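Local coordinates for protein Alpha/beta fold hydrolase (Pseudomonas aeruginosa, PDB 6I8W) that probably degrades phospholipids as a membrane-anchored phospholipase A of the alpha/beta hydrolase fold, acting as a virulence factor, at residues 98-112 / 224-237. Sequence-based numbering, arbitrary orientation.
Sequences GFGDSSKPQQASYDV and FNAQIFEQLRQRYI
Tyr110 meets helix 208-234 through three residues on successive turns, Phe224, Ile228 and Gln231, and illustrates how a loop without regular structure can be fixed against a helix. Phe224 turns its edge to the tyrosine face in an offset edge-to-face pair, planes at 85° and centroids 5.5 Å apart. Over a face of the same ring lies the Ile228 methyl, CD1, in a CH-pi contact 4.1 Å from the centroid; this methyl also reaches CZ of Phe99, 3.6 Å away. Gln231 grips the backbone instead: its OE1 accepts a nearly straight bond from Tyr110 N (2.7 Å, 170°), while its NE2 makes a weak bond to Ala108 O. With CG beside its own backbone N (chi1 -70°) and the chain extended beyond, the amide reaches both loop groups. Farther out, Gln227 NE2 donates to Gln106 OE1 at 2.9 Å. Two waters also bridge the contact, one joining Gly98 O to Asn225 OD1, the other Val112 N to Arg235 O.

Tyr110 is positioned by its OH, which donates to Pro105 O (2.6 Å). Lys104 NZ holds the Phe99-Ser102 turn through the carbonyls of Gly100 and Ser102. Asp111, the N-cap of helix 112-125, bonds through OD1 to Thr114.

The contact sets the C-terminal part of helix 208-234, in the insertion between strands 154-160 and 250-255 that probably forms the cap of this alpha/beta hydrolase, against the loop after strand 90-94. Ser102 and Ser103 tie that loop to strand 50-57; Val112 packs on helix 138-149, near, without touching, what is probably the nucleophile elbow.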
ATOM      1  N   GLY A  98       1.803   9.239   7.929  1.00 33.61           N
ATOM      2  CA  GLY A  98       0.882   8.494   8.769  1.00 36.52           C
ATOM      3  C   GLY A  98       1.202   7.002   8.865  1.00 38.83           C
ATOM      4  O   GLY A  98       0.719   6.328   9.777  1.00 39.47           O
ATOM      5  N   PHE A  99       2.041   6.499   7.953  1.00 33.44           N
ATOM      6  CA  PHE A  99       2.295   5.051   7.831  1.00 35.17           C
ATOM      7  C   PHE A  99       3.775   4.700   7.687  1.00 35.08           C
ATOM      8  O   PHE A  99       4.605   5.570   7.426  1.00 35.58           O
ATOM      9  CB  PHE A  99       1.506   4.483   6.626  1.00 32.58           C
ATOM     10  CG  PHE A  99       0.029   4.738   6.716  1.00 35.99           C
ATOM     11  CD1 PHE A  99      -0.782   3.927   7.508  1.00 36.28           C
ATOM     12  CD2 PHE A  99      -0.541   5.828   6.065  1.00 36.10           C
ATOM     13  CE1 PHE A  99      -2.146   4.186   7.633  1.00 42.39           C
ATOM     14  CE2 PHE A  99      -1.907   6.093   6.180  1.00 41.42           C
ATOM     15  CZ  PHE A  99      -2.710   5.269   6.965  1.00 39.77           C
ATOM     16  N   GLY A 100       4.097   3.418   7.867  1.00 37.77           N
ATOM     17  CA  GLY A 100       5.454   2.926   7.650  1.00 33.22           C
ATOM     18  C   GLY A 100       6.497   3.684   8.448  1.00 31.65           C
ATOM     19  O   GLY A 100       6.323   3.915   9.638  1.00 34.81           O
ATOM     20  N   ASP A 101       7.573   4.107   7.791  1.00 29.99           N
ATOM     21  CA  ASP A 101       8.630   4.828   8.495  1.00 35.51           C
ATOM     22  C   ASP A 101       8.571   6.327   8.231  1.00 36.75           C
ATOM     23  O   ASP A 101       9.516   7.035   8.540  1.00 37.30           O
ATOM     24  CB  ASP A 101      10.012   4.296   8.089  1.00 43.90           C
ATOM     25  CG  ASP A 101      10.237   2.845   8.507  1.00 52.14           C
ATOM     26  OD1 ASP A 101       9.846   2.465   9.627  1.00 48.37           O
ATOM     27  OD2 ASP A 101      10.800   2.079   7.703  1.00 65.75           O
ATOM     28  N   SER A 102       7.476   6.806   7.641  1.00 35.66           N
ATOM     29  CA  SER A 102       7.328   8.235   7.367  1.00 35.43           C
ATOM     30  C   SER A 102       6.817   8.988   8.599  1.00 35.23           C
ATOM     31  O   SER A 102       6.335   8.371   9.541  1.00 38.79           O
ATOM     32  CB  SER A 102       6.387   8.456   6.175  1.00 32.35           C
ATOM     33  OG  SER A 102       7.002   8.048   4.957  1.00 31.09           O
ATOM     34  N   SER A 103       6.917  10.320   8.590  1.00 34.98           N
ATOM     35  CA  SER A 103       6.408  11.134   9.700  1.00 38.83           C
ATOM     36  C   SER A 103       4.922  10.895   9.922  1.00 35.89           C
ATOM     37  O   SER A 103       4.180  10.675   8.970  1.00 34.87           O
ATOM     38  CB  SER A 103       6.639  12.642   9.457  1.00 37.97           C
ATOM     39  OG  SER A 103       8.016  12.959   9.415  1.00 42.94           O
ATOM     40  N   LYS A 104       4.505  10.966  11.181  1.00 37.52           N
ATOM     41  CA  LYS A 104       3.105  10.796  11.573  1.00 43.69           C
ATOM     42  C   LYS A 104       2.634  11.921  12.509  1.00 42.99           C
ATOM     43  O   LYS A 104       2.296  11.667  13.665  1.00 49.54           O
ATOM     44  CB  LYS A 104       2.922   9.434  12.256  1.00 43.55           C
ATOM     45  CG  LYS A 104       3.424   8.245  11.401  1.00 39.28           C
ATOM     46  CD  LYS A 104       3.369   6.924  12.164  1.00 43.47           C
ATOM     47  CE  LYS A 104       3.908   5.766  11.306  1.00 42.27           C
ATOM     48  NZ  LYS A 104       5.356   5.946  10.993  1.00 39.78           N
ATOM     49  N   PRO A 105       2.579  13.164  12.001  1.00 44.82           N
ATOM     50  CA  PRO A 105       2.126  14.295  12.833  1.00 52.54           C
ATOM     51  C   PRO A 105       0.719  14.057  13.376  1.00 53.36           C
ATOM     52  O   PRO A 105      -0.183  13.705  12.611  1.00 48.37           O
ATOM     53  CB  PRO A 105       2.123  15.494  11.871  1.00 53.96           C
ATOM     54  CG  PRO A 105       2.769  15.038  10.637  1.00 50.62           C
ATOM     55  CD  PRO A 105       2.775  13.547  10.591  1.00 45.61           C
ATOM     56  N   GLN A 106       0.538  14.248  14.672  1.00 50.80           N
ATOM     57  CA  GLN A 106      -0.716  13.911  15.321  1.00 58.85           C
ATOM     58  C   GLN A 106      -1.887  14.779  14.857  1.00 57.33           C
ATOM     59  O   GLN A 106      -3.025  14.316  14.830  1.00 64.68           O
ATOM     60  CB  GLN A 106      -0.563  14.024  16.841  1.00 64.86           C
ATOM     61  CG  GLN A 106      -1.731  13.438  17.631  1.00 77.07           C
ATOM     62  CD  GLN A 106      -1.813  11.924  17.517  1.00 80.77           C
ATOM     63  OE1 GLN A 106      -2.904  11.355  17.466  1.00 85.40           O
ATOM     64  NE2 GLN A 106      -0.656  11.264  17.472  1.00 78.33           N
ATOM     65  N   GLN A 107      -1.610  16.023  14.474  1.00 55.18           N
ATOM     66  CA  GLN A 107      -2.685  16.963  14.145  1.00 62.08           C
ATOM     67  C   GLN A 107      -2.899  17.169  12.646  1.00 61.48           C
ATOM     68  O   GLN A 107      -3.627  18.068  12.233  1.00 63.85           O
ATOM     69  CB  GLN A 107      -2.422  18.327  14.805  1.00 63.96           C
ATOM     70  CG  GLN A 107      -2.382  18.293  16.321  1.00 72.00           C
ATOM     71  CD  GLN A 107      -3.645  17.708  16.922  1.00 84.66           C
ATOM     72  OE1 GLN A 107      -3.590  16.791  17.746  1.00 85.56           O
ATOM     73  NE2 GLN A 107      -4.796  18.233  16.511  1.00 90.63           N
ATOM     74  N   ALA A 108      -2.284  16.337  11.820  1.00 53.02           N
ATOM     75  CA  ALA A 108      -2.397  16.540  10.386  1.00 53.25           C
ATOM     76  C   ALA A 108      -3.693  15.940   9.842  1.00 53.69           C
ATOM     77  O   ALA A 108      -4.367  15.155  10.518  1.00 49.61           O
ATOM     78  CB  ALA A 108      -1.191  15.940   9.672  1.00 50.11           C
ATOM     79  N   SER A 109      -4.046  16.326   8.623  1.00 51.73           N
ATOM     80  CA  SER A 109      -5.130  15.674   7.914  1.00 53.68           C
ATOM     81  C   SER A 109      -4.578  14.492   7.103  1.00 48.28           C
ATOM     82  O   SER A 109      -3.540  14.603   6.447  1.00 44.21           O
ATOM     83  CB  SER A 109      -5.853  16.665   7.007  1.00 63.15           C
ATOM     84  OG  SER A 109      -6.850  15.997   6.253  1.00 65.61           O
ATOM     85  N   TYR A 110      -5.293  13.376   7.125  1.00 43.50           N
ATOM     86  CA  TYR A 110      -4.863  12.205   6.398  1.00 42.08           C
ATOM     87  C   TYR A 110      -5.915  11.746   5.401  1.00 43.75           C
ATOM     88  O   TYR A 110      -5.895  10.600   4.967  1.00 40.68           O
ATOM     89  CB  TYR A 110      -4.513  11.074   7.367  1.00 43.03           C
ATOM     90  CG  TYR A 110      -3.301  11.370   8.214  1.00 44.11           C
ATOM     91  CD1 TYR A 110      -2.022  11.194   7.706  1.00 37.66           C
ATOM     92  CD2 TYR A 110      -3.434  11.835   9.515  1.00 45.92           C
ATOM     93  CE1 TYR A 110      -0.910  11.473   8.470  1.00 43.45           C
ATOM     94  CE2 TYR A 110      -2.326  12.107  10.293  1.00 46.02           C
ATOM     95  CZ  TYR A 110      -1.065  11.919   9.754  1.00 46.29           C
ATOM     96  OH  TYR A 110       0.049  12.185  10.506  1.00 44.25           O
ATOM     97  N   ASP A 111      -6.829  12.647   5.049  1.00 42.26           N
ATOM     98  CA  ASP A 111      -7.787  12.378   3.983  1.00 44.50           C
ATOM     99  C   ASP A 111      -7.058  12.169   2.657  1.00 43.68           C
ATOM    100  O   ASP A 111      -5.942  12.654   2.474  1.00 45.47           O
ATOM    101  CB  ASP A 111      -8.785  13.530   3.851  1.00 45.03           C
ATOM    102  CG  ASP A 111      -8.139  14.788   3.328  1.00 52.26           C
ATOM    103  OD1 ASP A 111      -7.577  15.555   4.139  1.00 51.07           O
ATOM    104  OD2 ASP A 111      -8.154  14.990   2.096  1.00 55.20           O
ATOM    105  N   VAL A 112      -7.694  11.478   1.718  1.00 46.59           N
ATOM    106  CA  VAL A 112      -7.002  11.074   0.491  1.00 39.64           C
ATOM    107  C   VAL A 112      -6.692  12.279  -0.405  1.00 42.89           C
ATOM    108  O   VAL A 112      -5.773  12.236  -1.223  1.00 41.68           O
ATOM    109  CB  VAL A 112      -7.819  10.035  -0.296  1.00 37.44           C
ATOM    110  CG1 VAL A 112      -7.865   8.721   0.463  1.00 40.56           C
ATOM    111  CG2 VAL A 112      -9.234  10.556  -0.582  1.00 39.55           C
ATOM    112  N   PHE A 224      -3.534   5.025  16.418  1.00 50.25           N
ATOM    113  CA  PHE A 224      -3.337   6.021  15.378  1.00 47.83           C
ATOM    114  C   PHE A 224      -3.998   5.602  14.058  1.00 49.87           C
ATOM    115  O   PHE A 224      -4.589   6.422  13.359  1.00 49.09           O
ATOM    116  CB  PHE A 224      -1.850   6.278  15.165  1.00 55.95           C
ATOM    117  CG  PHE A 224      -1.569   7.489  14.333  1.00 57.73           C
ATOM    118  CD1 PHE A 224      -1.831   8.751  14.827  1.00 58.55           C
ATOM    119  CD2 PHE A 224      -1.047   7.368  13.057  1.00 54.97           C
ATOM    120  CE1 PHE A 224      -1.578   9.871  14.065  1.00 63.22           C
ATOM    121  CE2 PHE A 224      -0.793   8.492  12.298  1.00 52.81           C
ATOM    122  CZ  PHE A 224      -1.058   9.735  12.797  1.00 57.54           C
ATOM    123  N   ASN A 225      -3.892   4.327  13.708  1.00 46.78           N
ATOM    124  CA  ASN A 225      -4.549   3.859  12.494  1.00 42.41           C
ATOM    125  C   ASN A 225      -6.061   4.079  12.586  1.00 45.24           C
ATOM    126  O   ASN A 225      -6.675   4.519  11.622  1.00 43.37           O
ATOM    127  CB  ASN A 225      -4.250   2.381  12.226  1.00 40.12           C
ATOM    128  CG  ASN A 225      -2.863   2.158  11.605  1.00 47.99           C
ATOM    129  OD1 ASN A 225      -2.188   3.101  11.182  1.00 49.27           O
ATOM    130  ND2 ASN A 225      -2.440   0.903  11.564  1.00 44.03           N
ATOM    131  N   ALA A 226      -6.644   3.818  13.757  1.00 44.51           N
ATOM    132  CA  ALA A 226      -8.083   3.985  13.938  1.00 47.12           C
ATOM    133  C   ALA A 226      -8.502   5.440  13.726  1.00 52.78           C
ATOM    134  O   ALA A 226      -9.574   5.723  13.186  1.00 50.61           O
ATOM    135  CB  ALA A 226      -8.506   3.507  15.332  1.00 53.86           C
ATOM    136  N   GLN A 227      -7.655   6.359  14.173  1.00 52.94           N
ATOM    137  CA  GLN A 227      -7.919   7.792  14.022  1.00 54.46           C
ATOM    138  C   GLN A 227      -7.871   8.197  12.544  1.00 45.17           C
ATOM    139  O   GLN A 227      -8.734   8.923  12.050  1.00 45.11           O
ATOM    140  CB  GLN A 227      -6.908   8.598  14.844  1.00 60.77           C
ATOM    141  CG  GLN A 227      -6.604   9.994  14.325  1.00 71.65           C
ATOM    142  CD  GLN A 227      -5.616  10.737  15.222  1.00 91.05           C
ATOM    143  OE1 GLN A 227      -5.025  11.743  14.820  1.00 98.88           O
ATOM    144  NE2 GLN A 227      -5.429  10.236  16.444  1.00 90.83           N
ATOM    145  N   ILE A 228      -6.868   7.705  11.830  1.00 42.78           N
ATOM    146  CA  ILE A 228      -6.797   7.945  10.396  1.00 48.97           C
ATOM    147  C   ILE A 228      -8.015   7.347   9.691  1.00 44.31           C
ATOM    148  O   ILE A 228      -8.600   7.986   8.818  1.00 46.11           O
ATOM    149  CB  ILE A 228      -5.511   7.370   9.778  1.00 41.96           C
ATOM    150  CG1 ILE A 228      -4.294   8.180  10.226  1.00 43.01           C
ATOM    151  CG2 ILE A 228      -5.588   7.397   8.246  1.00 38.08           C
ATOM    152  CD1 ILE A 228      -2.982   7.644   9.662  1.00 42.21           C
ATOM    153  N   PHE A 229      -8.404   6.134  10.077  1.00 41.51           N
ATOM    154  CA  PHE A 229      -9.546   5.479   9.438  1.00 42.57           C
ATOM    155  C   PHE A 229     -10.810   6.321   9.619  1.00 47.86           C
ATOM    156  O   PHE A 229     -11.647   6.406   8.716  1.00 51.33           O
ATOM    157  CB  PHE A 229      -9.772   4.068   9.993  1.00 44.11           C
ATOM    158  CG  PHE A 229     -10.684   3.221   9.134  1.00 44.92           C
ATOM    159  CD1 PHE A 229     -10.169   2.452   8.106  1.00 42.46           C
ATOM    160  CD2 PHE A 229     -12.058   3.221   9.339  1.00 52.12           C
ATOM    161  CE1 PHE A 229     -11.007   1.683   7.303  1.00 48.12           C
ATOM    162  CE2 PHE A 229     -12.900   2.461   8.546  1.00 46.12           C
ATOM    163  CZ  PHE A 229     -12.376   1.690   7.523  1.00 44.76           C
ATOM    164  N   GLU A 230     -10.934   6.962  10.775  1.00 45.01           N
ATOM    165  CA  GLU A 230     -12.088   7.818  11.038  1.00 48.37           C
ATOM    166  C   GLU A 230     -12.087   9.046  10.127  1.00 47.61           C
ATOM    167  O   GLU A 230     -13.138   9.475   9.650  1.00 47.53           O
ATOM    168  CB  GLU A 230     -12.128   8.236  12.508  1.00 60.86           C
ATOM    169  CG  GLU A 230     -13.192   7.506  13.293  1.00 76.36           C
ATOM    170  CD  GLU A 230     -14.566   7.645  12.661  1.00 86.41           C
ATOM    171  OE1 GLU A 230     -15.100   8.775  12.631  1.00 92.49           O
ATOM    172  OE2 GLU A 230     -15.104   6.624  12.182  1.00 90.49           O
ATOM    173  N   GLN A 231     -10.906   9.607   9.881  1.00 50.22           N
ATOM    174  CA  GLN A 231     -10.776  10.685   8.903  1.00 53.19           C
ATOM    175  C   GLN A 231     -11.153  10.220   7.493  1.00 52.97           C
ATOM    176  O   GLN A 231     -11.770  10.960   6.736  1.00 53.40           O
ATOM    177  CB  GLN A 231      -9.355  11.239   8.896  1.00 49.64           C
ATOM    178  CG  GLN A 231      -8.978  12.018  10.146  1.00 52.81           C
ATOM    179  CD  GLN A 231      -7.716  12.818   9.931  1.00 57.44           C
ATOM    180  OE1 GLN A 231      -7.435  13.250   8.815  1.00 54.10           O
ATOM    181  NE2 GLN A 231      -6.936  13.004  10.990  1.00 60.30           N
ATOM    182  N   LEU A 232     -10.777   8.997   7.134  1.00 44.80           N
ATOM    183  CA  LEU A 232     -11.100   8.492   5.804  1.00 47.11           C
ATOM    184  C   LEU A 232     -12.619   8.374   5.659  1.00 53.04           C
ATOM    185  O   LEU A 232     -13.168   8.565   4.570  1.00 51.15           O
ATOM    186  CB  LEU A 232     -10.417   7.145   5.538  1.00 40.83           C
ATOM    187  CG  LEU A 232      -8.883   7.129   5.454  1.00 44.45           C
ATOM    188  CD1 LEU A 232      -8.364   5.709   5.331  1.00 42.36           C
ATOM    189  CD2 LEU A 232      -8.399   7.974   4.277  1.00 39.87           C
ATOM    190  N   ARG A 233     -13.302   8.090   6.766  1.00 50.71           N
ATOM    191  CA  ARG A 233     -14.759   8.029   6.754  1.00 57.89           C
ATOM    192  C   ARG A 233     -15.384   9.418   6.714  1.00 53.62           C
ATOM    193  O   ARG A 233     -16.286   9.673   5.918  1.00 55.43           O
ATOM    194  CB  ARG A 233     -15.283   7.274   7.977  1.00 68.80           C
ATOM    195  CG  ARG A 233     -14.828   5.830   8.061  1.00 74.42           C
ATOM    196  CD  ARG A 233     -15.456   5.121   9.256  1.00 83.50           C
ATOM    197  NE  ARG A 233     -16.847   4.751   9.013  1.00 87.99           N
ATOM    198  CZ  ARG A 233     -17.573   4.009   9.842  1.00 89.41           C
ATOM    199  NH1 ARG A 233     -17.039   3.564  10.972  1.00 90.52           N
ATOM    200  NH2 ARG A 233     -18.830   3.711   9.544  1.00 88.41           N
ATOM    201  N   GLN A 234     -14.914  10.308   7.586  1.00 50.42           N
ATOM    202  CA  GLN A 234     -15.532  11.634   7.733  1.00 57.65           C
ATOM    203  C   GLN A 234     -15.149  12.583   6.604  1.00 56.50           C
ATOM    204  O   GLN A 234     -15.897  13.502   6.282  1.00 59.08           O
ATOM    205  CB  GLN A 234     -15.156  12.266   9.079  1.00 58.31           C
ATOM    206  CG  GLN A 234     -15.554  11.443  10.285  1.00 63.50           C
ATOM    207  CD  GLN A 234     -17.055  11.318  10.441  1.00 75.86           C
ATOM    208  OE1 GLN A 234     -17.815  12.156   9.952  1.00 75.93           O
ATOM    209  NE2 GLN A 234     -17.492  10.268  11.130  1.00 78.45           N
ATOM    210  N   ARG A 235     -13.982  12.364   6.011  1.00 52.09           N
ATOM    211  CA  ARG A 235     -13.468  13.248   4.967  1.00 58.51           C
ATOM    212  C   ARG A 235     -13.384  12.493   3.646  1.00 57.04           C
ATOM    213  O   ARG A 235     -12.495  12.726   2.828  1.00 52.07           O
ATOM    214  CB  ARG A 235     -12.097  13.799   5.363  1.00 52.86           C
ATOM    215  CG  ARG A 235     -12.111  14.510   6.721  1.00 57.54           C
ATOM    216  CD  ARG A 235     -10.728  15.000   7.159  1.00 57.99           C
ATOM    217  NE  ARG A 235     -10.713  15.293   8.598  1.00 68.82           N
ATOM    218  CZ  ARG A 235      -9.739  15.939   9.234  1.00 71.37           C
ATOM    219  NH1 ARG A 235      -8.681  16.385   8.567  1.00 69.54           N
ATOM    220  NH2 ARG A 235      -9.828  16.150  10.541  1.00 79.21           N
ATOM    221  N   TYR A 236     -14.338  11.591   3.449  1.00 57.94           N
ATOM    222  CA  TYR A 236     -14.388  10.745   2.262  1.00 54.44           C
ATOM    223  C   TYR A 236     -14.600  11.574   1.005  1.00 51.36           C
ATOM    224  O   TYR A 236     -15.433  12.458   0.984  1.00 53.70           O
ATOM    225  CB  TYR A 236     -15.505   9.714   2.421  1.00 56.57           C
ATOM    226  CG  TYR A 236     -15.720   8.789   1.243  1.00 57.23           C
ATOM    227  CD1 TYR A 236     -14.930   7.662   1.075  1.00 50.73           C
ATOM    228  CD2 TYR A 236     -16.752   9.015   0.331  1.00 52.42           C
ATOM    229  CE1 TYR A 236     -15.132   6.797   0.013  1.00 51.26           C
ATOM    230  CE2 TYR A 236     -16.965   8.154  -0.734  1.00 51.78           C
ATOM    231  CZ  TYR A 236     -16.141   7.046  -0.886  1.00 52.56           C
ATOM    232  OH  TYR A 236     -16.334   6.170  -1.926  1.00 50.50           O
ATOM    233  N   ILE A 237     -13.829  11.292  -0.038  1.00 48.25           N
ATOM    234  CA  ILE A 237     -14.009  11.966  -1.321  1.00 53.51           C
ATOM    235  C   ILE A 237     -14.450  10.965  -2.385  1.00 53.76           C
ATOM    236  O   ILE A 237     -13.680  10.087  -2.773  1.00 54.58           O
ATOM    237  CB  ILE A 237     -12.712  12.665  -1.787  1.00 52.94           C
ATOM    238  CG1 ILE A 237     -12.247  13.690  -0.744  1.00 57.68           C
ATOM    239  CG2 ILE A 237     -12.913  13.312  -3.145  1.00 48.85           C
ATOM    240  CD1 ILE A 237     -10.903  14.331  -1.068  1.00 51.84           C
TER
HETATM  241  O   HOH W   1       0.129   4.187  11.246  1.00 45.61           O
HETATM  242  O   HOH W   2     -10.503  10.664   2.735  1.00 42.94           O